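Local coordinates for thioredoxin family protein (Streptococcus pneumoniae, PDB 2YP6) that probably acts as a surface-exposed thiol-disulfide oxidoreductase of the thioredoxin fold, a lipoprotein linked to resistance against extracellular oxidative stress, at residues 50-55 against 141-146; 73-78 against 85-90; 89-94 against 131-136; 100-105 against 179-184. All blocks are in the same frame, centred on the assembly; numbering follows the deposited sequence.

The four contacts pack helices or loops against one mixed sheet of the thioredoxin fold. Contact 1 joins strand 53-56, near the start of the modelled chain, to helix 142-146; contacts 2 and 3 lie wholly between its two segments, whereas contact 4 begins between them and ends after the second. Contacts 2 and 3 share Pro89 and Glu90 of helix 88-96, their centres about 7 Å apart. Contact 4 ties strand 102-108 to the C-terminal helix 174-182, its centre about 15 Å from those of contacts 2 and 3. Contact 1 lies on one face of the sheet and contacts 2, 3 and 4 on the other, with contact 2 beside the Cys81-Cys84 disulfide.

Contact 1 (50-55 against 141-146); sequences PDFTLQ and ATTFQA
Pro50 meets Ala146 where the N-terminal part of the thioredoxin-fold domain passes helix 142-146, the short helix that follows strand 135-137. The proline ring lies by the helix with CB 4.0 Å from Ala146 CB, while its CG comes within 3.8 Å of Ala146 O. Its own carbonyl oxygen is hydrogen-bonded to the hydroxyl of Tyr147, just beyond the helical segment. At Phe52 the chain turns its side chain inward. CG sits between the backbone N and the carbonyl carbon (chi1 58°), which turns the ring onto one face of the sheet, against Leu74 and Leu136. Thr143 CG2 approaches this ring obliquely, 3.8 Å from Phe52 CD2, and the same methyl also packs on Phe76 of strand 71-76. Leu54, two residues on and within strand 53-56, points the same way and meets Thr143 tip to tip. Thr143 thus turns its methyl mainly to Phe52 and its oxygen mainly to Leu54. That hydroxyl is not left to the apolar surroundings, since Asp138 OD1 is hydrogen-bonded to it; Asp138 OD2 takes the backbone NH of Phe144, a residue that touches the bound 3-cyclohexyl-1-propylphosphocholine. The carboxylate thus holds both a side chain and a backbone NH at the start of the helix, next to the ligand pocket. Both leucine methyls face the threonine oxygen from the same side, Leu54 CD1 at 3.6 Å and Leu54 CD2 at 3.7 Å from Thr143 OG1.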
loop_
_atom_site.group_PDB
_atom_site.type_symbol
_atom_site.label_atom_id
_atom_site.label_comp_id
_atom_site.label_asym_id
_atom_site.label_seq_id
_atom_site.Cartn_x
_atom_site.Cartn_y
_atom_site.Cartn_z
ATOM N N PRO A 50 -6.083 1.338 -11.253
ATOM C CA PRO A 50 -5.386 0.497 -12.227
ATOM C C PRO A 50 -5.052 -0.882 -11.652
ATOM O O PRO A 50 -4.667 -1.050 -10.487
ATOM C CB PRO A 50 -4.111 1.292 -12.530
ATOM C CG PRO A 50 -4.438 2.705 -12.220
ATOM C CD PRO A 50 -5.410 2.642 -11.065
ATOM N N ASP A 51 -5.264 -1.888 -12.476
ATOM C CA ASP A 51 -4.934 -3.244 -12.101
ATOM C C ASP A 51 -3.428 -3.437 -11.978
ATOM O O ASP A 51 -2.647 -2.737 -12.616
ATOM C CB ASP A 51 -5.449 -4.211 -13.146
ATOM C CG ASP A 51 -6.911 -4.493 -12.987
ATOM O OD1 ASP A 51 -7.255 -5.270 -12.070
ATOM O OD2 ASP A 51 -7.699 -3.944 -13.778
ATOM N N PHE A 52 -3.048 -4.403 -11.160
ATOM C CA PHE A 52 -1.673 -4.848 -11.069
ATOM C C PHE A 52 -1.574 -6.299 -10.645
ATOM O O PHE A 52 -2.500 -6.872 -10.026
ATOM C CB PHE A 52 -0.845 -3.931 -10.151
ATOM C CG PHE A 52 -1.378 -3.822 -8.752
ATOM C CD1 PHE A 52 -1.151 -4.828 -7.820
ATOM C CD2 PHE A 52 -2.092 -2.705 -8.359
ATOM C CE1 PHE A 52 -1.654 -4.731 -6.508
ATOM C CE2 PHE A 52 -2.595 -2.593 -7.053
ATOM C CZ PHE A 52 -2.370 -3.594 -6.133
ATOM N N THR A 53 -0.450 -6.902 -11.033
ATOM C CA THR A 53 -0.084 -8.263 -10.671
ATOM C C THR A 53 1.370 -8.204 -10.202
ATOM O O THR A 53 2.278 -7.947 -11.001
ATOM C CB THR A 53 -0.248 -9.235 -11.848
ATOM O OG1 THR A 53 -1.620 -9.229 -12.272
ATOM C CG2 THR A 53 0.129 -10.658 -11.450
ATOM N N LEU A 54 1.573 -8.418 -8.904
ATOM C CA LEU A 54 2.916 -8.308 -8.304
ATOM C C LEU A 54 3.248 -9.468 -7.358
ATOM O O LEU A 54 2.347 -10.021 -6.723
ATOM C CB LEU A 54 2.990 -7.020 -7.508
ATOM C CG LEU A 54 2.732 -5.733 -8.279
ATOM C CD1 LEU A 54 2.614 -4.557 -7.296
ATOM C CD2 LEU A 54 3.816 -5.526 -9.346
ATOM N N GLN A 55 4.526 -9.828 -7.266
ATOM C CA GLN A 55 4.999 -10.748 -6.246
ATOM C C GLN A 55 5.106 -10.011 -4.902
ATOM O O GLN A 55 5.598 -8.888 -4.843
ATOM C CB GLN A 55 6.380 -11.317 -6.617
ATOM C CG GLN A 55 6.366 -12.221 -7.821
ATOM C CD GLN A 55 5.482 -13.437 -7.598
ATOM O OE1 GLN A 55 4.520 -13.654 -8.326
ATOM N NE2 GLN A 55 5.811 -14.234 -6.585
ATOM N N ALA A 141 8.586 -0.843 -11.741
ATOM C CA ALA A 141 8.095 0.495 -11.435
ATOM C C ALA A 141 6.803 0.861 -12.143
ATOM O O ALA A 141 6.392 2.034 -12.119
ATOM C CB ALA A 141 9.163 1.537 -11.711
ATOM N N THR A 142 6.130 -0.120 -12.734
ATOM C CA THR A 142 4.960 0.181 -13.550
ATOM C C THR A 142 3.693 0.444 -12.742
ATOM O O THR A 142 2.773 1.093 -13.224
ATOM C CB THR A 142 4.690 -0.922 -14.577
ATOM O OG1 THR A 142 4.658 -2.189 -13.930
ATOM C CG2 THR A 142 5.766 -0.912 -15.619
ATOM N N THR A 143 3.644 -0.063 -11.520
ATOM C CA THR A 143 2.535 0.243 -10.639
ATOM C C THR A 143 2.692 1.654 -10.069
ATOM O O THR A 143 1.741 2.418 -10.047
ATOM C CB THR A 143 2.420 -0.760 -9.486
ATOM O OG1 THR A 143 2.549 -2.086 -9.981
ATOM C CG2 THR A 143 1.073 -0.617 -8.768
ATOM N N PHE A 144 3.892 2.013 -9.626
ATOM C CA PHE A 144 4.162 3.403 -9.263
ATOM C C PHE A 144 3.820 4.347 -10.423
ATOM O O PHE A 144 3.298 5.426 -10.208
ATOM C CB PHE A 144 5.634 3.616 -8.897
ATOM C CG PHE A 144 5.957 3.351 -7.435
ATOM C CD1 PHE A 144 6.089 2.057 -6.962
ATOM C CD2 PHE A 144 6.166 4.407 -6.553
ATOM C CE1 PHE A 144 6.410 1.807 -5.620
ATOM C CE2 PHE A 144 6.501 4.168 -5.212
ATOM C CZ PHE A 144 6.624 2.866 -4.746
ATOM N N GLN A 145 4.186 3.958 -11.640
ATOM C CA GLN A 145 3.881 4.777 -12.800
ATOM C C GLN A 145 2.373 4.840 -13.032
ATOM O O GLN A 145 1.821 5.917 -13.278
ATOM C CB GLN A 145 4.574 4.222 -14.045
ATOM C CG GLN A 145 4.415 5.082 -15.270
ATOM C CD GLN A 145 5.235 4.568 -16.450
ATOM O OE1 GLN A 145 5.955 3.571 -16.339
ATOM N NE2 GLN A 145 5.126 5.249 -17.582
ATOM N N ALA A 146 1.715 3.689 -12.974
ATOM C CA ALA A 146 0.286 3.637 -13.233
ATOM C C ALA A 146 -0.492 4.520 -12.261
ATOM O O ALA A 146 -1.496 5.130 -12.642
ATOM C CB ALA A 146 -0.222 2.213 -13.148
#

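Contact 2 (73-78 against 85-90); sequences YLKFWA and KKSMPE
The indole of Trp77 carries the sulfur of Met88 over one face, and Lys75 O lies in its plane at the edge. Met88 SD stands 4.0 Å from the centroid of the six-membered ring and only 6° off the ring normal, a Met-aromatic contact centred on the face. The thioether reaches this place by bending at chi2 and chi3 (-63° and -56°), and the two side chains cross at about a right angle. The ring itself is fixed at its nitrogen: Trp77 NE1 is hydrogen-bonded to Thr106 OG1 of strand 102-108, while Trp124 and Phe125 of helix 120-127 also pack on the indole. Beside this apolar pair runs a polar one. Lys75 extends from strand 71-76 and bends at its last torsion, bringing NZ to 2.9 Å from Ser87 OG, to which it donates a hydrogen bond. Ser87 OG is hydrogen-bonded in addition to Cys84 O, the backbone oxygen of the second cysteine of the Cys81-Cys84 disulfide, and Lys75 NZ forms a salt bridge with Glu155. Lys75 NZ thus joins Glu155 to Ser87 OG, tying strand 71-76 to the turn between helices 82-86 and 88-96, next to the disulfide.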
loop_
_atom_site.group_PDB
_atom_site.type_symbol
_atom_site.label_atom_id
_atom_site.label_comp_id
_atom_site.label_asym_id
_atom_site.label_seq_id
_atom_site.Cartn_x
_atom_site.Cartn_y
_atom_site.Cartn_z
ATOM N N TYR A 73 -6.744 -0.437 1.184
ATOM C CA TYR A 73 -5.830 0.642 1.609
ATOM C C TYR A 73 -4.512 0.351 0.909
ATOM O O TYR A 73 -3.851 -0.641 1.227
ATOM C CB TYR A 73 -5.718 0.562 3.110
ATOM C CG TYR A 73 -4.847 1.569 3.862
ATOM C CD1 TYR A 73 -3.492 1.740 3.585
ATOM C CD2 TYR A 73 -5.375 2.272 4.925
ATOM C CE1 TYR A 73 -2.714 2.620 4.331
ATOM C CE2 TYR A 73 -4.605 3.159 5.671
ATOM C CZ TYR A 73 -3.263 3.323 5.366
ATOM O OH TYR A 73 -2.486 4.189 6.140
ATOM N N LEU A 74 -4.168 1.163 -0.100
ATOM C CA LEU A 74 -2.991 0.877 -0.936
ATOM C C LEU A 74 -1.957 1.948 -0.704
ATOM O O LEU A 74 -2.203 3.095 -1.047
ATOM C CB LEU A 74 -3.384 0.829 -2.413
ATOM C CG LEU A 74 -2.282 0.479 -3.401
ATOM C CD1 LEU A 74 -1.773 -0.933 -3.217
ATOM C CD2 LEU A 74 -2.803 0.665 -4.836
ATOM N N LYS A 75 -0.832 1.575 -0.099
ATOM C CA LYS A 75 0.204 2.537 0.273
ATOM C C LYS A 75 1.465 2.323 -0.529
ATOM O O LYS A 75 2.026 1.225 -0.543
ATOM C CB LYS A 75 0.544 2.417 1.750
ATOM C CG LYS A 75 1.559 3.391 2.244
ATOM C CD LYS A 75 2.009 3.025 3.673
ATOM C CE LYS A 75 2.827 4.105 4.302
ATOM N NZ LYS A 75 1.998 5.240 4.810
ATOM N N PHE A 76 1.912 3.389 -1.176
ATOM C CA PHE A 76 3.170 3.391 -1.900
ATOM C C PHE A 76 4.217 4.032 -1.015
ATOM O O PHE A 76 3.986 5.115 -0.480
ATOM C CB PHE A 76 3.031 4.172 -3.223
ATOM C CG PHE A 76 2.151 3.486 -4.238
ATOM C CD1 PHE A 76 0.761 3.622 -4.183
ATOM C CD2 PHE A 76 2.694 2.679 -5.214
ATOM C CE1 PHE A 76 -0.033 2.999 -5.071
ATOM C CE2 PHE A 76 1.898 2.048 -6.116
ATOM C CZ PHE A 76 0.521 2.195 -6.054
ATOM N N TRP A 77 5.356 3.379 -0.866
ATOM C CA TRP A 77 6.379 3.852 0.049
ATOM C C TRP A 77 7.784 3.388 -0.327
ATOM O O TRP A 77 7.976 2.705 -1.314
ATOM C CB TRP A 77 6.039 3.442 1.476
ATOM C CG TRP A 77 6.097 1.956 1.794
ATOM C CD1 TRP A 77 5.273 0.981 1.339
ATOM C CD2 TRP A 77 7.038 1.309 2.674
ATOM N NE1 TRP A 77 5.640 -0.247 1.867
ATOM C CE2 TRP A 77 6.714 -0.064 2.699
ATOM C CE3 TRP A 77 8.109 1.766 3.444
ATOM C CZ2 TRP A 77 7.438 -0.985 3.459
ATOM C CZ3 TRP A 77 8.815 0.849 4.206
ATOM C CH2 TRP A 77 8.476 -0.508 4.211
ATOM N N ALA A 78 8.760 3.803 0.469
ATOM C CA ALA A 78 10.154 3.397 0.265
ATOM C C ALA A 78 10.874 3.387 1.602
ATOM O O ALA A 78 10.580 4.213 2.479
ATOM C CB ALA A 78 10.843 4.342 -0.695
ATOM N N LYS A 85 8.773 5.247 6.842
ATOM C CA LYS A 85 9.136 4.381 7.968
ATOM C C LYS A 85 8.311 4.708 9.199
ATOM O O LYS A 85 7.739 3.828 9.868
ATOM C CB LYS A 85 10.640 4.546 8.268
ATOM C CG LYS A 85 11.493 3.893 7.227
ATOM C CD LYS A 85 12.984 4.072 7.541
ATOM C CE LYS A 85 13.515 5.444 7.129
ATOM N NZ LYS A 85 15.006 5.393 7.015
ATOM N N LYS A 86 8.229 5.992 9.488
ATOM C CA LYS A 86 7.553 6.478 10.665
ATOM C C LYS A 86 6.075 6.085 10.669
ATOM O O LYS A 86 5.471 5.915 11.722
ATOM C CB LYS A 86 7.735 7.989 10.766
ATOM C CG LYS A 86 6.936 8.650 11.848
ATOM C CD LYS A 86 7.442 10.039 12.118
ATOM C CE LYS A 86 6.376 10.825 12.847
ATOM N NZ LYS A 86 6.819 12.207 13.187
ATOM N N SER A 87 5.484 5.936 9.494
ATOM C CA SER A 87 4.068 5.605 9.404
ATOM C C SER A 87 3.811 4.085 9.467
ATOM O O SER A 87 2.672 3.651 9.531
ATOM C CB SER A 87 3.470 6.203 8.110
ATOM O OG SER A 87 3.861 5.478 6.968
ATOM N N MET A 88 4.845 3.259 9.501
ATOM C CA MET A 88 4.586 1.816 9.422
ATOM C C MET A 88 4.000 1.181 10.723
ATOM O O MET A 88 3.091 0.348 10.627
ATOM C CB MET A 88 5.823 1.040 8.962
ATOM C CG MET A 88 6.228 1.322 7.518
ATOM S SD MET A 88 4.968 0.841 6.269
ATOM C CE MET A 88 4.811 -0.804 6.733
ATOM N N PRO A 89 4.536 1.534 11.908
ATOM C CA PRO A 89 3.936 0.952 13.128
ATOM C C PRO A 89 2.435 1.270 13.245
ATOM O O PRO A 89 1.637 0.399 13.640
ATOM C CB PRO A 89 4.736 1.600 14.260
ATOM C CG PRO A 89 6.125 1.807 13.626
ATOM C CD PRO A 89 5.785 2.271 12.213
ATOM N N GLU A 90 2.041 2.474 12.859
ATOM C CA GLU A 90 0.638 2.832 12.932
ATOM C C GLU A 90 -0.150 1.942 11.959
ATOM O O GLU A 90 -1.248 1.509 12.272
ATOM C CB GLU A 90 0.412 4.313 12.638
ATOM C CG GLU A 90 -1.056 4.682 12.744
ATOM C CD GLU A 90 -1.333 6.169 12.537
ATOM O OE1 GLU A 90 -0.435 6.870 12.012
ATOM O OE2 GLU A 90 -2.454 6.614 12.904
#

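Contact 3 (89-94 against 131-136); sequences PELMEL and KDIPVL
Apolar packing between Leu91, Met92 and Ile133 makes up the inner part of this contact. Ile133 CD1 lies 3.8 Å from Leu91 CG and 3.7 Å from Leu91 O, and Ile133 CG1 is 3.7 Å from Met92 CG; in both pairs the side chains run at a slant to each other. The isoleucine sets its two branches against helix 88-96, with CD1 on Leu91 and CG2 toward Leu91 CD2 and the methyl of Met88. Met92 CG also packs on Lys131 O, at 3.4 Å. A bend at chi3 (54°) folds the methionine methyl back, so that Met92 CE sits 3.9 Å from Lys131 CG. The polar link is weak: Lys131 N donates a hydrogen bond to Met92 SD, 3.6 Å long with an angle of 158° at the hydrogen. Charge is dealt with within the loop: Lys131 NZ forms a salt bridge to Asp132 OD2, meeting it on the syn side but 28° out of the carboxylate plane. Beyond these pairs Leu91 and Ile133 both touch Thr106 of strand 102-108. A helix laid over the central sheet, with the loop entering strand 135-137 along its flank, is the layered packing of the thioredoxin fold.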
loop_
_atom_site.group_PDB
_atom_site.type_symbol
_atom_site.label_atom_id
_atom_site.label_comp_id
_atom_site.label_asym_id
_atom_site.label_seq_id
_atom_site.Cartn_x
_atom_site.Cartn_y
_atom_site.Cartn_z
ATOM N N PRO A 89 4.536 1.534 11.908
ATOM C CA PRO A 89 3.936 0.952 13.128
ATOM C C PRO A 89 2.435 1.270 13.245
ATOM O O PRO A 89 1.637 0.399 13.640
ATOM C CB PRO A 89 4.736 1.600 14.260
ATOM C CG PRO A 89 6.125 1.807 13.626
ATOM C CD PRO A 89 5.785 2.271 12.213
ATOM N N GLU A 90 2.041 2.474 12.859
ATOM C CA GLU A 90 0.638 2.832 12.932
ATOM C C GLU A 90 -0.150 1.942 11.959
ATOM O O GLU A 90 -1.248 1.509 12.272
ATOM C CB GLU A 90 0.412 4.313 12.638
ATOM C CG GLU A 90 -1.056 4.682 12.744
ATOM C CD GLU A 90 -1.333 6.169 12.537
ATOM O OE1 GLU A 90 -0.435 6.870 12.012
ATOM O OE2 GLU A 90 -2.454 6.614 12.904
ATOM N N LEU A 91 0.422 1.632 10.794
ATOM C CA LEU A 91 -0.268 0.754 9.839
ATOM C C LEU A 91 -0.403 -0.682 10.379
ATOM O O LEU A 91 -1.426 -1.344 10.166
ATOM C CB LEU A 91 0.458 0.751 8.494
ATOM C CG LEU A 91 -0.291 0.058 7.351
ATOM C CD1 LEU A 91 -1.665 0.673 7.161
ATOM C CD2 LEU A 91 0.531 0.108 6.067
ATOM N N MET A 92 0.613 -1.152 11.098
ATOM C CA MET A 92 0.481 -2.412 11.849
ATOM C C MET A 92 -0.648 -2.388 12.862
ATOM O O MET A 92 -1.361 -3.394 12.998
ATOM C CB MET A 92 1.796 -2.825 12.501
ATOM C CG MET A 92 2.873 -3.102 11.463
ATOM S SD MET A 92 4.498 -3.313 12.188
ATOM C CE MET A 92 4.185 -4.585 13.385
ATOM N N GLU A 93 -0.824 -1.271 13.583
ATOM C CA GLU A 93 -2.005 -1.119 14.444
ATOM C C GLU A 93 -3.303 -1.374 13.688
ATOM O O GLU A 93 -4.229 -2.056 14.180
ATOM C CB GLU A 93 -2.110 0.296 15.029
ATOM C CG GLU A 93 -1.211 0.578 16.199
ATOM C CD GLU A 93 -1.279 2.022 16.662
ATOM O OE1 GLU A 93 -1.316 2.957 15.833
ATOM O OE2 GLU A 93 -1.277 2.227 17.874
ATOM N N LEU A 94 -3.399 -0.766 12.517
ATOM C CA LEU A 94 -4.592 -0.900 11.703
ATOM C C LEU A 94 -4.771 -2.342 11.264
ATOM O O LEU A 94 -5.888 -2.881 11.331
ATOM C CB LEU A 94 -4.513 0.036 10.501
ATOM C CG LEU A 94 -5.812 0.304 9.749
ATOM C CD1 LEU A 94 -6.833 0.931 10.680
ATOM C CD2 LEU A 94 -5.534 1.194 8.584
ATOM N N LYS A 131 5.929 -6.241 10.630
ATOM C CA LYS A 131 5.329 -7.505 10.223
ATOM C C LYS A 131 3.828 -7.332 10.057
ATOM O O LYS A 131 3.281 -6.288 10.379
ATOM C CB LYS A 131 5.632 -8.597 11.246
ATOM C CG LYS A 131 5.122 -8.280 12.635
ATOM C CD LYS A 131 5.563 -9.349 13.628
ATOM C CE LYS A 131 4.853 -9.193 14.958
ATOM N NZ LYS A 131 3.461 -9.750 14.920
ATOM N N ASP A 132 3.172 -8.370 9.543
ATOM C CA ASP A 132 1.727 -8.364 9.316
ATOM C C ASP A 132 1.260 -7.347 8.297
ATOM O O ASP A 132 0.069 -7.041 8.236
ATOM C CB ASP A 132 0.974 -8.180 10.640
ATOM C CG ASP A 132 1.333 -9.252 11.666
ATOM O OD1 ASP A 132 1.529 -10.423 11.278
ATOM O OD2 ASP A 132 1.471 -8.927 12.863
ATOM N N ILE A 133 2.178 -6.832 7.485
ATOM C CA ILE A 133 1.843 -5.856 6.455
ATOM C C ILE A 133 2.308 -6.420 5.123
ATOM O O ILE A 133 3.491 -6.663 4.968
ATOM C CB ILE A 133 2.583 -4.517 6.681
ATOM C CG1 ILE A 133 2.093 -3.853 7.961
ATOM C CG2 ILE A 133 2.384 -3.571 5.486
ATOM C CD1 ILE A 133 0.606 -3.621 7.994
ATOM N N PRO A 134 1.388 -6.648 4.169
ATOM C CA PRO A 134 1.839 -7.069 2.839
ATOM C C PRO A 134 2.719 -6.050 2.162
ATOM O O PRO A 134 2.409 -4.845 2.116
ATOM C CB PRO A 134 0.532 -7.225 2.056
ATOM C CG PRO A 134 -0.497 -7.462 3.087
ATOM C CD PRO A 134 -0.088 -6.656 4.264
ATOM N N VAL A 135 3.818 -6.534 1.604
ATOM C CA VAL A 135 4.663 -5.670 0.806
ATOM C C VAL A 135 4.793 -6.276 -0.571
ATOM O O VAL A 135 5.264 -7.404 -0.717
ATOM C CB VAL A 135 6.073 -5.505 1.404
ATOM C CG1 VAL A 135 6.925 -4.605 0.509
ATOM C CG2 VAL A 135 6.008 -4.954 2.824
ATOM N N LEU A 136 4.356 -5.521 -1.568
ATOM C CA LEU A 136 4.396 -5.972 -2.944
ATOM C C LEU A 136 5.577 -5.319 -3.656
ATOM O O LEU A 136 5.881 -4.147 -3.432
ATOM C CB LEU A 136 3.104 -5.599 -3.646
ATOM C CG LEU A 136 1.813 -6.111 -2.988
ATOM C CD1 LEU A 136 0.665 -5.821 -3.922
ATOM C CD2 LEU A 136 1.885 -7.591 -2.624
#

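Contact 4 (100-105 against 179-184); sequences RDFEIL and AAFKEM
Phe102 and Phe181 form an offset stack, their ring centroids 4.4 Å apart and their planes inclined by 18°. The shift is such that Phe181 CE2 lies 3.5 Å from Phe102 CG, while Phe102 CB sits above the middle of the Phe181 ring, 3.9 Å from its centroid, as a CH-pi contact. The closest approach of the overlapping faces is Phe102 CD1 to Phe181 CD2, at 3.5 Å. A chi1 of 62°, with Phe102 CG lodged between its own N and C, swings the ring onto Phe181. The far face of the Phe102 ring is covered by Arg100 CB, and Asp101 OD1 lies in plane at its edge, which leaves the ring held between the arginine's aliphatic base and the second phenylalanine. This is where the C-terminal helix 174-182 of the thioredoxin fold lies against the sheet, at the start of strand 102-108. Phe181 reaches Tyr73 of strand 71-76 and Leu157 of strand 154-158, and Phe102 touches Tyr73 and Leu94 of helix 88-96. Polar contacts lie beside the aromatic pair: Lys71 NZ joins the two segments, with a salt bridge to Asp101 OD2 and a hydrogen bond to Phe181 O, and Arg100 NE is hydrogen-bonded to Lys97 O.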
loop_
_atom_site.group_PDB
_atom_site.type_symbol
_atom_site.label_atom_id
_atom_site.label_comp_id
_atom_site.label_asym_id
_atom_site.label_seq_id
_atom_site.Cartn_x
_atom_site.Cartn_y
_atom_site.Cartn_z
ATOM N N ARG A 100 -12.314 -5.716 9.787
ATOM C CA ARG A 100 -12.219 -4.624 8.821
ATOM C C ARG A 100 -12.871 -5.032 7.516
ATOM O O ARG A 100 -12.788 -6.194 7.117
ATOM C CB ARG A 100 -10.742 -4.305 8.561
ATOM C CG ARG A 100 -10.058 -3.707 9.754
ATOM C CD ARG A 100 -8.589 -3.514 9.538
ATOM N NE ARG A 100 -7.777 -4.733 9.668
ATOM C CZ ARG A 100 -7.167 -5.356 8.663
ATOM N NH1 ARG A 100 -7.315 -4.952 7.403
ATOM N NH2 ARG A 100 -6.415 -6.414 8.909
ATOM N N ASP A 101 -13.508 -4.086 6.827
ATOM C CA ASP A 101 -14.039 -4.396 5.507
ATOM C C ASP A 101 -13.063 -3.936 4.424
ATOM O O ASP A 101 -13.415 -3.903 3.216
ATOM C CB ASP A 101 -15.444 -3.811 5.300
ATOM C CG ASP A 101 -15.460 -2.291 5.268
ATOM O OD1 ASP A 101 -14.443 -1.646 5.614
ATOM O OD2 ASP A 101 -16.498 -1.738 4.883
ATOM N N PHE A 102 -11.838 -3.616 4.851
ATOM C CA PHE A 102 -10.776 -3.305 3.919
ATOM C C PHE A 102 -9.526 -4.168 4.133
ATOM O O PHE A 102 -9.276 -4.648 5.224
ATOM C CB PHE A 102 -10.390 -1.820 3.979
ATOM C CG PHE A 102 -9.865 -1.357 5.311
ATOM C CD1 PHE A 102 -10.735 -0.931 6.305
ATOM C CD2 PHE A 102 -8.498 -1.289 5.551
ATOM C CE1 PHE A 102 -10.254 -0.471 7.523
ATOM C CE2 PHE A 102 -8.015 -0.828 6.772
ATOM C CZ PHE A 102 -8.915 -0.421 7.755
ATOM N N GLU A 103 -8.781 -4.346 3.062
ATOM C CA GLU A 103 -7.503 -5.034 3.059
ATOM C C GLU A 103 -6.415 -3.991 2.936
ATOM O O GLU A 103 -6.573 -3.001 2.207
ATOM C CB GLU A 103 -7.437 -5.973 1.859
ATOM C CG GLU A 103 -6.027 -6.412 1.433
ATOM C CD GLU A 103 -5.479 -7.619 2.222
ATOM O OE1 GLU A 103 -6.299 -8.336 2.858
ATOM O OE2 GLU A 103 -4.222 -7.829 2.197
ATOM N N ILE A 104 -5.301 -4.232 3.607
ATOM C CA ILE A 104 -4.118 -3.396 3.483
ATOM C C ILE A 104 -3.072 -4.028 2.553
ATOM O O ILE A 104 -2.697 -5.205 2.722
ATOM C CB ILE A 104 -3.468 -3.153 4.868
ATOM C CG1 ILE A 104 -4.454 -2.432 5.779
ATOM C CG2 ILE A 104 -2.185 -2.407 4.707
ATOM C CD1 ILE A 104 -4.198 -2.633 7.263
ATOM N N LEU A 105 -2.599 -3.232 1.592
ATOM C CA LEU A 105 -1.526 -3.627 0.679
ATOM C C LEU A 105 -0.565 -2.468 0.579
ATOM O O LEU A 105 -0.988 -1.306 0.483
ATOM C CB LEU A 105 -2.027 -3.911 -0.740
ATOM C CG LEU A 105 -2.994 -5.066 -0.947
ATOM C CD1 LEU A 105 -3.434 -5.124 -2.410
ATOM C CD2 LEU A 105 -2.376 -6.367 -0.512
ATOM N N ALA A 179 -12.598 6.334 8.974
ATOM C CA ALA A 179 -13.708 7.215 8.655
ATOM C C ALA A 179 -13.942 7.268 7.138
ATOM O O ALA A 179 -15.089 7.208 6.672
ATOM C CB ALA A 179 -13.454 8.626 9.229
ATOM N N ALA A 180 -12.851 7.345 6.376
ATOM C CA ALA A 180 -12.919 7.431 4.915
ATOM C C ALA A 180 -13.583 6.186 4.345
ATOM O O ALA A 180 -14.469 6.271 3.499
ATOM C CB ALA A 180 -11.511 7.615 4.316
ATOM N N PHE A 181 -13.148 5.015 4.798
ATOM C CA PHE A 181 -13.729 3.782 4.293
ATOM C C PHE A 181 -15.229 3.669 4.615
ATOM O O PHE A 181 -16.014 3.081 3.836
ATOM C CB PHE A 181 -12.956 2.587 4.815
ATOM C CG PHE A 181 -11.658 2.342 4.105
ATOM C CD1 PHE A 181 -11.601 2.209 2.722
ATOM C CD2 PHE A 181 -10.475 2.208 4.826
ATOM C CE1 PHE A 181 -10.410 1.940 2.079
ATOM C CE2 PHE A 181 -9.287 1.948 4.197
ATOM C CZ PHE A 181 -9.246 1.809 2.814
ATOM N N LYS A 182 -15.649 4.250 5.731
ATOM C CA LYS A 182 -17.075 4.280 6.050
ATOM C C LYS A 182 -17.895 5.110 5.078
ATOM O O LYS A 182 -19.086 4.827 4.876
ATOM C CB LYS A 182 -17.309 4.787 7.470
ATOM C CG LYS A 182 -16.938 3.790 8.503
ATOM C CD LYS A 182 -17.149 4.340 9.885
ATOM C CE LYS A 182 -16.704 3.331 10.913
ATOM N NZ LYS A 182 -15.312 3.584 11.342
ATOM N N GLU A 183 -17.294 6.137 4.480
ATOM C CA GLU A 183 -18.040 6.993 3.552
ATOM C C GLU A 183 -17.950 6.539 2.087
ATOM O O GLU A 183 -18.474 7.203 1.189
ATOM C CB GLU A 183 -17.666 8.490 3.720
ATOM C CG GLU A 183 -16.197 8.897 3.516
ATOM C CD GLU A 183 -15.995 10.440 3.499
ATOM O OE1 GLU A 183 -16.649 11.113 2.685
ATOM O OE2 GLU A 183 -15.192 10.985 4.294
ATOM N N MET A 184 -17.273 5.416 1.863
ATOM C CA MET A 184 -17.139 4.790 0.553
ATOM C C MET A 184 -18.058 3.615 0.376
ATOM O O MET A 184 -18.359 2.925 1.342
ATOM C CB MET A 184 -15.737 4.176 0.461
ATOM C CG MET A 184 -14.791 4.949 -0.339
ATOM S SD MET A 184 -13.220 4.111 -0.182
ATOM C CE MET A 184 -12.531 5.253 0.918
#